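Cyclo(L-tyrosyl-L-tyrosyl) synthase (Mycobacterium tuberculosis, PDB 2X9Q) probably catalyses the ATP-independent formation of cyclo(L-tyrosyl-L-tyrosyl), a precursor of mycocyclosin, from two molecules of L-tyrosyl-tRNA(Tyr). Local coordinates at residues V199-L203 and P258-M262; L107-R112 and R164-R168. All coordinates share one frame; numbering follows the deposited sequence.

Contact 1: residues V199-L203 and P258-M262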
ATOM      1  N   VAL A 199      10.910   0.914  16.954  1.00 18.43           N
ATOM      2  CA  VAL A 199       9.926   1.880  16.407  1.00 20.75           C
ATOM      3  C   VAL A 199       8.945   1.194  15.482  1.00 20.85           C
ATOM      4  O   VAL A 199       7.762   1.390  15.663  1.00 21.35           O
ATOM      5  CB  VAL A 199      10.615   3.125  15.775  1.00 20.72           C
ATOM      6  CG1 VAL A 199       9.523   4.178  15.206  1.00 19.60           C
ATOM      7  CG2 VAL A 199      11.463   3.797  16.918  1.00 20.00           C
ATOM      8  N   CYS A 200       9.451   0.381  14.520  1.00 22.35           N
ATOM      9  CA  CYS A 200       8.550  -0.365  13.608  1.00 22.56           C
ATOM     10  C   CYS A 200       7.652  -1.323  14.383  1.00 22.44           C
ATOM     11  O   CYS A 200       6.482  -1.442  14.023  1.00 22.34           O
ATOM     12  CB  CYS A 200       9.364  -1.117  12.525  1.00 23.20           C
ATOM     13  SG  CYS A 200      10.215   0.007  11.434  1.00 26.35           S
ATOM     14  N   GLN A 201       8.133  -1.984  15.462  1.00 22.80           N
ATOM     15  CA  GLN A 201       7.211  -2.886  16.226  1.00 22.50           C
ATOM     16  C   GLN A 201       6.137  -2.097  16.923  1.00 21.84           C
ATOM     17  O   GLN A 201       5.001  -2.575  17.009  1.00 19.34           O
ATOM     18  CB  GLN A 201       7.855  -3.680  17.386  1.00 25.85           C
ATOM     19  CG  GLN A 201       8.874  -4.630  17.034  1.00 37.16           C
ATOM     20  CD  GLN A 201       8.292  -5.966  16.575  1.00 45.30           C
ATOM     21  OE1 GLN A 201       7.177  -6.432  16.993  1.00 49.47           O
ATOM     22  NE2 GLN A 201       9.036  -6.587  15.691  1.00 50.61           N
ATOM     23  N   ASP A 202       6.479  -0.895  17.466  1.00 20.80           N
ATOM     24  CA  ASP A 202       5.468  -0.109  18.109  1.00 21.04           C
ATOM     25  C   ASP A 202       4.391   0.223  17.058  1.00 21.98           C
ATOM     26  O   ASP A 202       3.192   0.188  17.351  1.00 23.51           O
ATOM     27  CB  ASP A 202       6.033   1.219  18.700  1.00 20.15           C
ATOM     28  CG  ASP A 202       5.084   1.816  19.738  1.00 21.36           C
ATOM     29  OD1 ASP A 202       4.853   1.139  20.780  1.00 23.07           O
ATOM     30  OD2 ASP A 202       4.546   2.923  19.525  1.00 22.43           O
ATOM     31  N   LEU A 203       4.830   0.656  15.868  1.00 22.51           N
ATOM     32  CA  LEU A 203       3.896   1.027  14.761  1.00 22.08           C
ATOM     33  C   LEU A 203       3.077  -0.208  14.355  1.00 22.44           C
ATOM     34  O   LEU A 203       1.908  -0.093  14.174  1.00 24.49           O
ATOM     35  CB  LEU A 203       4.708   1.628  13.564  1.00 22.07           C
ATOM     36  CG  LEU A 203       5.214   3.059  13.859  1.00 21.93           C
ATOM     37  CD1 LEU A 203       6.157   3.613  12.800  1.00 22.41           C
ATOM     38  CD2 LEU A 203       4.126   4.130  14.160  1.00 25.03           C
ATOM     39  N   PRO A 258       0.926   2.193   8.229  1.00 29.95           N
ATOM     40  CA  PRO A 258       1.469   2.141   9.595  1.00 28.33           C
ATOM     41  C   PRO A 258       2.916   2.689   9.715  1.00 27.30           C
ATOM     42  O   PRO A 258       3.233   3.319  10.744  1.00 30.22           O
ATOM     43  CB  PRO A 258       1.495   0.636   9.928  1.00 29.39           C
ATOM     44  CG  PRO A 258       0.363   0.049   9.047  1.00 32.43           C
ATOM     45  CD  PRO A 258       0.547   0.853   7.720  1.00 30.46           C
ATOM     46  N   LEU A 259       3.736   2.532   8.686  1.00 22.35           N
ATOM     47  CA  LEU A 259       5.099   3.053   8.745  1.00 22.16           C
ATOM     48  C   LEU A 259       5.243   4.495   8.199  1.00 21.22           C
ATOM     49  O   LEU A 259       6.370   5.039   8.164  1.00 20.78           O
ATOM     50  CB  LEU A 259       6.039   2.136   7.986  1.00 21.77           C
ATOM     51  CG  LEU A 259       6.150   0.730   8.633  1.00 28.20           C
ATOM     52  CD1 LEU A 259       7.280   0.144   7.951  1.00 31.82           C
ATOM     53  CD2 LEU A 259       6.497   0.734  10.204  1.00 28.21           C
ATOM     54  N   ALA A 260       4.139   5.097   7.749  1.00 20.68           N
ATOM     55  CA  ALA A 260       4.216   6.475   7.196  1.00 20.46           C
ATOM     56  C   ALA A 260       4.977   7.475   8.024  1.00 21.75           C
ATOM     57  O   ALA A 260       5.750   8.256   7.494  1.00 21.60           O
ATOM     58  CB  ALA A 260       2.821   7.037   6.856  1.00 20.00           C
ATOM     59  N   GLU A 261       4.792   7.443   9.336  1.00 22.22           N
ATOM     60  CA  GLU A 261       5.414   8.359  10.230  1.00 22.37           C
ATOM     61  C   GLU A 261       6.916   8.287  10.159  1.00 21.64           C
ATOM     62  O   GLU A 261       7.616   9.271  10.457  1.00 23.16           O
ATOM     63  CB  GLU A 261       4.885   8.016  11.674  1.00 26.34           C
ATOM     64  CG  GLU A 261       5.555   8.776  12.751  1.00 30.97           C
ATOM     65  CD  GLU A 261       5.087   8.253  14.149  1.00 32.18           C
ATOM     66  OE1 GLU A 261       3.938   8.494  14.482  1.00 32.48           O
ATOM     67  OE2 GLU A 261       5.879   7.580  14.839  1.00 32.77           O
HETATM   68  N   MSE A 262       7.460   7.122   9.815  1.00 18.18           N
HETATM   69  CA  MSE A 262       8.908   7.000   9.615  1.00 19.57           C
HETATM   70  C   MSE A 262       9.326   7.313   8.148  1.00 18.22           C
HETATM   71  O   MSE A 262      10.259   8.115   7.893  1.00 18.80           O
HETATM   72  CB  MSE A 262       9.367   5.556   9.914  1.00 18.05           C
HETATM   73  CG  MSE A 262      10.834   5.374   9.697  1.00 19.26           C
HETATM   74 SE   MSE A 262      11.388   3.561  10.126  1.00 27.03          SE
HETATM   75  CE  MSE A 262      11.118   3.679  12.101  1.00 26.94           C
TER
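The carbonyl group of P258 is met by L203, whose CB, CG and both methyls gather round the oxygen; CD1 stands 3.6 Å from P258 O. This is van der Waals packing of a leucine against a backbone oxygen, and the two backbones come closest here, with P258 CA 5.8 Å from L203 CA. The proline ring itself rests on F207, one turn beyond L203 on helix 194-210. L259 follows and sends one branch across: its CD2 lies 3.9 Å from L203 CD1 and 4.0 Å from C200 SG, so that one methyl touches both side chains. Its side chain also packs on I230 of helix 220-244, a residue that by similarity binds substrate, so this side of the contact probably lies behind the substrate pocket. The segment turns into the short helix 260-263 here, M262 N bonding to L259 O, and packs on one face of helix 194-210, where V199, C200 and L203 recur at i, i+1 and i+4. No hydrogen bond crosses between the segments. E261 extends its chain toward the helix, bringing OE2 to 3.9 Å from L203 CD2, a carboxylate beside a methyl. Selenomethionine M262 runs straight out from its backbone (chi1 179°, chi2 179°) and bends only at chi3 (-69°), which lays its terminal methyl against the helix. There CE touches V199 CG1 at 3.5 Å, while SE lies 4.0 Å from C200 SG; M196, about one turn before V199 and C200, also packs on this side chain.

Contact 2: residues L107-R112 and R164-R168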
ATOM      1  N   LEU A 107      -7.817   7.656 -13.184  1.00 28.52           N
ATOM      2  CA  LEU A 107      -7.552   8.036 -14.539  1.00 29.89           C
ATOM      3  C   LEU A 107      -7.798   9.526 -14.758  1.00 28.85           C
ATOM      4  O   LEU A 107      -7.192  10.101 -15.649  1.00 31.04           O
ATOM      5  CB  LEU A 107      -8.422   7.228 -15.502  1.00 30.78           C
ATOM      6  CG  LEU A 107      -7.998   5.768 -15.698  1.00 30.18           C
ATOM      7  CD1 LEU A 107      -9.003   5.007 -16.518  1.00 32.57           C
ATOM      8  CD2 LEU A 107      -6.614   5.595 -16.230  1.00 30.13           C
ATOM      9  N   THR A 108      -8.676  10.128 -13.986  1.00 29.67           N
ATOM     10  CA  THR A 108      -8.864  11.573 -14.051  1.00 31.57           C
ATOM     11  C   THR A 108      -7.607  12.320 -13.557  1.00 32.88           C
ATOM     12  O   THR A 108      -7.307  13.413 -14.071  1.00 32.91           O
ATOM     13  CB  THR A 108     -10.101  12.004 -13.290  1.00 31.94           C
ATOM     14  OG1 THR A 108     -11.197  11.269 -13.850  1.00 32.91           O
ATOM     15  CG2 THR A 108     -10.356  13.600 -13.366  1.00 30.11           C
ATOM     16  N   ASN A 109      -6.854  11.733 -12.601  1.00 29.28           N
ATOM     17  CA  ASN A 109      -5.860  12.527 -11.912  1.00 28.80           C
ATOM     18  C   ASN A 109      -4.425  12.139 -12.142  1.00 26.85           C
ATOM     19  O   ASN A 109      -3.585  12.887 -11.768  1.00 29.07           O
ATOM     20  CB  ASN A 109      -6.224  12.672 -10.437  1.00 28.08           C
ATOM     21  CG  ASN A 109      -7.521  13.450 -10.238  1.00 32.12           C
ATOM     22  OD1 ASN A 109      -7.505  14.671 -10.250  1.00 28.20           O
ATOM     23  ND2 ASN A 109      -8.624  12.766 -10.026  1.00 27.60           N
ATOM     24  N   PHE A 110      -4.139  11.050 -12.843  1.00 26.17           N
ATOM     25  CA  PHE A 110      -2.747  10.585 -13.051  1.00 25.03           C
ATOM     26  C   PHE A 110      -2.531  10.090 -14.473  1.00 25.35           C
ATOM     27  O   PHE A 110      -3.444   9.464 -15.023  1.00 28.67           O
ATOM     28  CB  PHE A 110      -2.432   9.428 -12.054  1.00 22.74           C
ATOM     29  CG  PHE A 110      -2.641   9.812 -10.626  1.00 20.50           C
ATOM     30  CD1 PHE A 110      -1.614  10.385  -9.920  1.00 20.88           C
ATOM     31  CD2 PHE A 110      -3.883   9.694 -10.032  1.00 22.72           C
ATOM     32  CE1 PHE A 110      -1.796  10.795  -8.576  1.00 21.97           C
ATOM     33  CE2 PHE A 110      -4.111  10.145  -8.717  1.00 24.80           C
ATOM     34  CZ  PHE A 110      -3.090  10.662  -7.978  1.00 23.46           C
ATOM     35  N   ASP A 111      -1.322  10.213 -15.023  1.00 25.66           N
ATOM     36  CA  ASP A 111      -1.091   9.645 -16.341  1.00 26.47           C
ATOM     37  C   ASP A 111      -1.245   8.131 -16.375  1.00 28.54           C
ATOM     38  O   ASP A 111      -1.649   7.535 -17.392  1.00 25.44           O
ATOM     39  CB  ASP A 111       0.249  10.015 -16.935  1.00 26.78           C
ATOM     40  CG  ASP A 111       0.378  11.551 -17.167  1.00 31.08           C
ATOM     41  OD1 ASP A 111      -0.651  12.269 -17.200  1.00 25.34           O
ATOM     42  OD2 ASP A 111       1.527  12.008 -17.185  1.00 28.36           O
ATOM     43  N   ARG A 112      -0.886   7.482 -15.265  1.00 27.62           N
ATOM     44  CA  ARG A 112      -0.900   6.031 -15.249  1.00 27.08           C
ATOM     45  C   ARG A 112      -1.333   5.582 -13.831  1.00 26.55           C
ATOM     46  O   ARG A 112      -1.036   6.292 -12.853  1.00 25.00           O
ATOM     47  CB  ARG A 112       0.523   5.622 -15.597  1.00 29.75           C
ATOM     48  CG  ARG A 112       0.675   4.237 -16.070  1.00 39.92           C
ATOM     49  CD  ARG A 112       2.169   3.704 -15.972  1.00 51.19           C
ATOM     50  NE  ARG A 112       2.116   2.306 -15.505  1.00 55.05           N
ATOM     51  CZ  ARG A 112       3.148   1.485 -15.333  1.00 58.34           C
ATOM     52  NH1 ARG A 112       4.405   1.885 -15.582  1.00 58.43           N
ATOM     53  NH2 ARG A 112       2.899   0.228 -14.932  1.00 57.69           N
ATOM     54  N   ARG A 164      -3.492   2.779 -19.788  1.00 35.87           N
ATOM     55  CA  ARG A 164      -3.090   3.603 -18.659  1.00 34.26           C
ATOM     56  C   ARG A 164      -3.257   2.962 -17.250  1.00 33.79           C
ATOM     57  O   ARG A 164      -2.586   3.374 -16.297  1.00 32.11           O
ATOM     58  CB  ARG A 164      -3.833   4.933 -18.734  1.00 34.59           C
ATOM     59  CG  ARG A 164      -3.421   5.747 -20.055  1.00 36.07           C
ATOM     60  CD  ARG A 164      -4.251   6.909 -20.180  1.00 33.80           C
ATOM     61  NE  ARG A 164      -4.172   7.715 -18.989  1.00 36.26           N
ATOM     62  CZ  ARG A 164      -5.216   8.302 -18.424  1.00 32.43           C
ATOM     63  NH1 ARG A 164      -6.380   8.185 -19.005  1.00 32.23           N
ATOM     64  NH2 ARG A 164      -5.106   9.012 -17.311  1.00 28.05           N
ATOM     65  N   LEU A 165      -4.185   2.005 -17.153  1.00 30.96           N
ATOM     66  CA  LEU A 165      -4.629   1.378 -15.927  1.00 30.47           C
ATOM     67  C   LEU A 165      -4.364  -0.115 -15.988  1.00 31.06           C
ATOM     68  O   LEU A 165      -4.693  -0.761 -17.026  1.00 29.66           O
ATOM     69  CB  LEU A 165      -6.099   1.676 -15.793  1.00 29.43           C
ATOM     70  CG  LEU A 165      -6.769   0.933 -14.693  1.00 31.01           C
ATOM     71  CD1 LEU A 165      -6.268   1.547 -13.336  1.00 28.23           C
ATOM     72  CD2 LEU A 165      -8.195   1.239 -14.923  1.00 23.98           C
ATOM     73  N   CYS A 166      -3.666  -0.644 -14.952  1.00 28.73           N
ATOM     74  CA  CYS A 166      -3.183  -2.029 -14.910  1.00 28.98           C
ATOM     75  C   CYS A 166      -3.482  -2.601 -13.508  1.00 26.85           C
ATOM     76  O   CYS A 166      -3.670  -1.830 -12.550  1.00 22.73           O
ATOM     77  CB  CYS A 166      -1.676  -2.039 -15.127  1.00 30.58           C
ATOM     78  SG  CYS A 166      -1.167  -1.623 -16.879  1.00 52.11           S
ATOM     79  N   VAL A 167      -3.569  -3.928 -13.376  1.00 26.39           N
ATOM     80  CA  VAL A 167      -3.725  -4.575 -12.070  1.00 24.62           C
ATOM     81  C   VAL A 167      -2.621  -5.588 -12.000  1.00 26.49           C
ATOM     82  O   VAL A 167      -2.276  -6.203 -13.004  1.00 24.55           O
ATOM     83  CB  VAL A 167      -5.075  -5.294 -11.852  1.00 26.49           C
ATOM     84  CG1 VAL A 167      -5.568  -6.102 -13.100  1.00 26.94           C
ATOM     85  CG2 VAL A 167      -5.015  -6.224 -10.531  1.00 23.91           C
ATOM     86  N   ARG A 168      -2.019  -5.766 -10.831  1.00 25.58           N
ATOM     87  CA  ARG A 168      -1.162  -6.941 -10.716  1.00 26.75           C
ATOM     88  C   ARG A 168      -1.016  -7.341  -9.260  1.00 23.43           C
ATOM     89  O   ARG A 168      -1.253  -6.527  -8.404  1.00 21.44           O
ATOM     90  CB  ARG A 168       0.199  -6.707 -11.311  1.00 28.85           C
ATOM     91  CG  ARG A 168       1.090  -5.873 -10.461  1.00 33.43           C
ATOM     92  CD  ARG A 168       2.334  -5.411 -11.315  1.00 37.46           C
ATOM     93  NE  ARG A 168       1.990  -4.211 -12.080  1.00 37.48           N
ATOM     94  CZ  ARG A 168       2.715  -3.706 -13.096  1.00 38.60           C
ATOM     95  NH1 ARG A 168       3.837  -4.274 -13.495  1.00 35.11           N
ATOM     96  NH2 ARG A 168       2.307  -2.623 -13.719  1.00 36.84           N
TER
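The guanidinium of R164 is gripped by three backbone carbonyls, one from the last turn of helix 96-109 and two from the residues that follow it. NH2 gives two hydrogen bonds, to L107 O and to F110 O, each 2.9 Å long. The first is fairly straight (162°) and arrives in the carbonyl plane on a lone pair; the second is more bent. NE completes the set with D111 O at 3.0 Å, approaching from above that carbonyl's plane. All three oxygens lie close to the guanidinium plane, so together they should fix the rotation of the group, and the C-terminal end of the helix would probably favour a positive charge next to it. One flat face is covered by L107, whose CD2 sits over its centre, 3.8 Å from CZ. The same methyl reaches L165 CB at 4.0 Å, and L165 continues inward onto V155 and L158 of helix 133-158. A bend at chi3 (56°) folds the R164 chain back to the carbonyls. The setting is the Rossmann-like core of this family, related to class I aminoacyl-tRNA synthetases: helix 96-109 leads through F110 and D111 into strand 112-117, which runs parallel to the edge strand 165-169. Where these two strands begin, R112 CA makes a CA-H...O contact with R164 O at 3.3 Å. Further along, the guanidinium groups of R112 and R168 meet edge to edge, planes 34° apart; their NH2 atoms, 3.2 Å apart, are two donors and not hydrogen-bonded. The D114 carboxylate, salt-bridged to R168 through OD1 and to R112 through OD2, probably offsets the like charges. Behind the first shell, D159 OD2 accepts hydrogen bonds from R164 N and L165 N, where the chain enters the edge strand.

In the fold
Contact 2 closes before contact 1 opens along the chain, and the two lie on opposite sides of the chain's centre, their own centres about 29 Å apart and their nearest atoms about 16 Å. They share no helix or strand, yet both belong to the same cyclodipeptide synthase domain. Contact 2 is packing at one edge of the mixed sheet, beside its outermost strand 165-169. Contact 1 joins helix 194-210 to the loop and first turn of helix 260-263, in the chain that follows strand 249-253. It therefore lies near residues that probably bind substrate, whereas contact 2 joins secondary-structure elements at the sheet's edge.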